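Local coordinates for uncharacterized protein (Alicyclobacillus acidocaldarius subsp. acidocaldarius, PDB 3RQB) that is of unknown function but probably hydrolyses the thioester bond of acyl-CoA substrates, as a double-hotdog acyl-CoA thioesterase, at residues B[88-93]-B[114-119]. Sequence-based numbering, arbitrary orientation.
Sequences NRSTQH and IRRESW
Ser90 CB lies at the edge of the Arg116 guanidinium, close to its plane, 3.5 Å from NH2. This happens at one end of the N-terminal hotdog, where the antiparallel pair formed by strands 91-100 and 103-113 runs out: residues 88-90 turn the chain from strand 77-87 into strand 91-100, and residues 114-119 carry it onward from the end of strand 103-113. The backbone of Ile114 continues the ladder by one rung, its N donating to Ser90 O over 2.8 Å with an N-H...O angle of 148°. Asn88 N bonds to Thr91 O at 2.8 Å, closing the tight beta-hairpin turn between strands 77-87 and 91-100.

Beside this rung, Ile114 CD1 lies against the turn backbone, 3.9 Å from Arg89 O. Its CG1 lies anti to the carbonyl carbon (chi1 -55°), which puts that longer branch beside its own backbone N, the atom bonded to Ser90. The contact is small and lies at the surface. Arg116 reaches back along the chain, its side chain bending at chi3 (-100°) to bring NH2 to the serine.

The second subunit takes over further along: Arg115 bonds through NE and NH2 to the carbonyls of His241 and Ser240 of that subunit, while Ser118 OG pairs with its Gly242 N. Tyr266 OH of the same neighbour is hydrogen-bonded to Ser90 OG, which engages the hydroxyl. The Arg116 guanidinium also presents its edge to this hydroxyl, but without bonding to it: Arg116 NH2 stays 3.9 Å from Ser90 OG.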
ATOM      1  N   ASN B  88       0.405   3.497  21.523  1.00 60.90           N
ATOM      2  CA  ASN B  88      -0.498   2.589  22.203  1.00 63.33           C
ATOM      3  C   ASN B  88       0.311   1.477  22.855  1.00 62.98           C
ATOM      4  O   ASN B  88       1.540   1.484  22.764  1.00 55.52           O
ATOM      5  CB  ASN B  88      -1.523   2.059  21.205  1.00 62.38           C
ATOM      6  CG  ASN B  88      -2.167   3.179  20.386  1.00 59.60           C
ATOM      7  OD1 ASN B  88      -2.433   4.267  20.901  1.00 60.39           O
ATOM      8  ND2 ASN B  88      -2.403   2.919  19.107  1.00 55.64           N
ATOM      9  N   ARG B  89      -0.346   0.544  23.537  1.00 65.29           N
ATOM     10  CA  ARG B  89       0.406  -0.461  24.279  1.00 66.02           C
ATOM     11  C   ARG B  89       1.415  -1.143  23.380  1.00 64.66           C
ATOM     12  O   ARG B  89       2.623  -1.017  23.570  1.00 62.47           O
ATOM     13  CB  ARG B  89      -0.520  -1.502  24.899  1.00 78.31           C
ATOM     14  CG  ARG B  89      -0.948  -1.152  26.303  1.00 94.16           C
ATOM     15  CD  ARG B  89       0.263  -0.763  27.144  1.00110.18           C
ATOM     16  NE  ARG B  89      -0.096   0.134  28.245  1.00120.93           N
ATOM     17  CZ  ARG B  89       0.693   1.093  28.731  1.00122.81           C
ATOM     18  NH1 ARG B  89       1.903   1.297  28.219  1.00120.01           N
ATOM     19  NH2 ARG B  89       0.266   1.854  29.730  1.00124.82           N
ATOM     20  N   SER B  90       0.891  -1.879  22.409  1.00 63.87           N
ATOM     21  CA  SER B  90       1.689  -2.676  21.491  1.00 60.32           C
ATOM     22  C   SER B  90       1.983  -2.023  20.140  1.00 55.70           C
ATOM     23  O   SER B  90       2.525  -2.674  19.250  1.00 57.18           O
ATOM     24  CB  SER B  90       1.009  -4.024  21.279  1.00 68.93           C
ATOM     25  OG  SER B  90      -0.396  -3.853  21.193  1.00 77.87           O
ATOM     26  N   THR B  91       1.579  -0.772  19.946  1.00 53.92           N
ATOM     27  CA  THR B  91       1.588  -0.222  18.587  1.00 46.22           C
ATOM     28  C   THR B  91       1.795   1.309  18.476  1.00 51.48           C
ATOM     29  O   THR B  91       1.368   2.066  19.350  1.00 63.72           O
ATOM     30  CB  THR B  91       0.299  -0.657  17.871  1.00 48.66           C
ATOM     31  OG1 THR B  91       0.554  -0.838  16.479  1.00 51.04           O
ATOM     32  CG2 THR B  91      -0.825   0.354  18.082  1.00 53.39           C
ATOM     33  N   GLN B  92       2.457   1.752  17.403  1.00 50.39           N
ATOM     34  CA  GLN B  92       2.839   3.167  17.228  1.00 49.94           C
ATOM     35  C   GLN B  92       2.785   3.686  15.769  1.00 50.49           C
ATOM     36  O   GLN B  92       3.289   3.027  14.855  1.00 52.30           O
ATOM     37  CB  GLN B  92       4.246   3.376  17.783  1.00 51.27           C
ATOM     38  CG  GLN B  92       4.616   4.823  18.022  1.00 55.84           C
ATOM     39  CD  GLN B  92       6.064   4.976  18.427  1.00 61.76           C
ATOM     40  OE1 GLN B  92       6.890   4.104  18.155  1.00 61.40           O
ATOM     41  NE2 GLN B  92       6.383   6.085  19.080  1.00 66.61           N
ATOM     42  N   HIS B  93       2.220   4.878  15.559  1.00 46.91           N
ATOM     43  CA  HIS B  93       2.074   5.444  14.209  1.00 46.20           C
ATOM     44  C   HIS B  93       2.894   6.719  13.993  1.00 48.03           C
ATOM     45  O   HIS B  93       2.823   7.647  14.804  1.00 46.56           O
ATOM     46  CB  HIS B  93       0.612   5.791  13.923  1.00 45.59           C
ATOM     47  CG  HIS B  93      -0.262   4.609  13.651  1.00 51.88           C
ATOM     48  ND1 HIS B  93      -0.704   3.764  14.647  1.00 52.80           N
ATOM     49  CD2 HIS B  93      -0.807   4.152  12.498  1.00 63.00           C
ATOM     50  CE1 HIS B  93      -1.473   2.829  14.118  1.00 58.60           C
ATOM     51  NE2 HIS B  93      -1.552   3.040  12.816  1.00 66.30           N
ATOM     52  N   ILE B 114       5.067  -3.825  18.790  1.00 56.18           N
ATOM     53  CA  ILE B 114       5.714  -4.957  19.423  1.00 51.17           C
ATOM     54  C   ILE B 114       4.855  -6.181  19.214  1.00 54.18           C
ATOM     55  O   ILE B 114       3.681  -6.203  19.607  1.00 60.65           O
ATOM     56  CB  ILE B 114       5.885  -4.733  20.925  1.00 45.69           C
ATOM     57  CG1 ILE B 114       6.646  -3.424  21.173  1.00 51.06           C
ATOM     58  CG2 ILE B 114       6.580  -5.950  21.563  1.00 37.96           C
ATOM     59  CD1 ILE B 114       6.013  -2.521  22.225  1.00 51.51           C
ATOM     60  N   ARG B 115       5.435  -7.202  18.592  1.00 55.71           N
ATOM     61  CA  ARG B 115       4.673  -8.414  18.306  1.00 63.44           C
ATOM     62  C   ARG B 115       5.174  -9.679  19.004  1.00 68.79           C
ATOM     63  O   ARG B 115       6.367  -9.836  19.308  1.00 65.54           O
ATOM     64  CB  ARG B 115       4.506  -8.635  16.795  1.00 62.33           C
ATOM     65  CG  ARG B 115       5.752  -8.379  15.979  1.00 65.68           C
ATOM     66  CD  ARG B 115       5.420  -8.061  14.523  1.00 67.39           C
ATOM     67  NE  ARG B 115       4.864  -9.197  13.787  1.00 61.07           N
ATOM     68  CZ  ARG B 115       5.061  -9.396  12.488  1.00 47.76           C
ATOM     69  NH1 ARG B 115       5.800  -8.538  11.799  1.00 36.43           N
ATOM     70  NH2 ARG B 115       4.531 -10.450  11.883  1.00 49.50           N
ATOM     71  N   ARG B 116       4.217 -10.569  19.249  1.00 72.16           N
ATOM     72  CA  ARG B 116       4.442 -11.824  19.946  1.00 71.71           C
ATOM     73  C   ARG B 116       3.992 -12.970  19.022  1.00 69.01           C
ATOM     74  O   ARG B 116       3.232 -12.753  18.072  1.00 67.62           O
ATOM     75  CB  ARG B 116       3.693 -11.813  21.292  1.00 71.24           C
ATOM     76  CG  ARG B 116       4.131 -10.665  22.240  1.00122.83           C
ATOM     77  CD  ARG B 116       3.017 -10.178  23.186  1.00121.99           C
ATOM     78  NE  ARG B 116       2.374  -8.949  22.714  1.00120.50           N
ATOM     79  CZ  ARG B 116       1.474  -8.251  23.404  1.00119.27           C
ATOM     80  NH1 ARG B 116       1.102  -8.650  24.616  1.00118.56           N
ATOM     81  NH2 ARG B 116       0.950  -7.148  22.883  1.00117.10           N
ATOM     82  N   GLU B 117       4.483 -14.178  19.286  1.00 65.27           N
ATOM     83  CA  GLU B 117       4.297 -15.306  18.375  1.00 61.99           C
ATOM     84  C   GLU B 117       2.867 -15.855  18.298  1.00 59.97           C
ATOM     85  O   GLU B 117       2.179 -16.007  19.304  1.00 53.98           O
ATOM     86  CB  GLU B 117       5.270 -16.428  18.727  1.00 64.24           C
ATOM     87  CG  GLU B 117       5.362 -17.499  17.664  1.00 75.12           C
ATOM     88  CD  GLU B 117       6.638 -18.307  17.774  1.00 84.82           C
ATOM     89  OE1 GLU B 117       6.654 -19.255  18.587  1.00 87.18           O
ATOM     90  OE2 GLU B 117       7.622 -17.995  17.057  1.00 87.38           O
ATOM     91  N   SER B 118       2.430 -16.166  17.089  1.00 60.03           N
ATOM     92  CA  SER B 118       1.069 -16.612  16.899  1.00 62.44           C
ATOM     93  C   SER B 118       1.056 -17.891  16.084  1.00 67.50           C
ATOM     94  O   SER B 118       2.106 -18.383  15.674  1.00 73.23           O
ATOM     95  CB  SER B 118       0.292 -15.527  16.162  1.00 64.28           C
ATOM     96  OG  SER B 118       0.930 -15.206  14.936  1.00 59.43           O
ATOM     97  N   TRP B 119      -0.134 -18.432  15.847  1.00 64.90           N
ATOM     98  CA  TRP B 119      -0.274 -19.444  14.816  1.00 64.04           C
ATOM     99  C   TRP B 119       0.165 -18.801  13.510  1.00 62.86           C
ATOM    100  O   TRP B 119      -0.101 -17.625  13.259  1.00 52.79           O
ATOM    101  CB  TRP B 119      -1.716 -19.928  14.695  1.00 65.98           C
ATOM    102  CG  TRP B 119      -2.006 -20.584  13.371  1.00 70.93           C
ATOM    103  CD1 TRP B 119      -1.786 -21.890  13.033  1.00 74.85           C
ATOM    104  CD2 TRP B 119      -2.571 -19.960  12.211  1.00 76.23           C
ATOM    105  NE1 TRP B 119      -2.182 -22.117  11.738  1.00 78.58           N
ATOM    106  CE2 TRP B 119      -2.667 -20.947  11.209  1.00 79.66           C
ATOM    107  CE3 TRP B 119      -3.004 -18.660  11.919  1.00 75.33           C
ATOM    108  CZ2 TRP B 119      -3.177 -20.673   9.937  1.00 76.43           C
ATOM    109  CZ3 TRP B 119      -3.511 -18.391  10.656  1.00 70.26           C
ATOM    110  CH2 TRP B 119      -3.592 -19.391   9.683  1.00 70.35           C
TER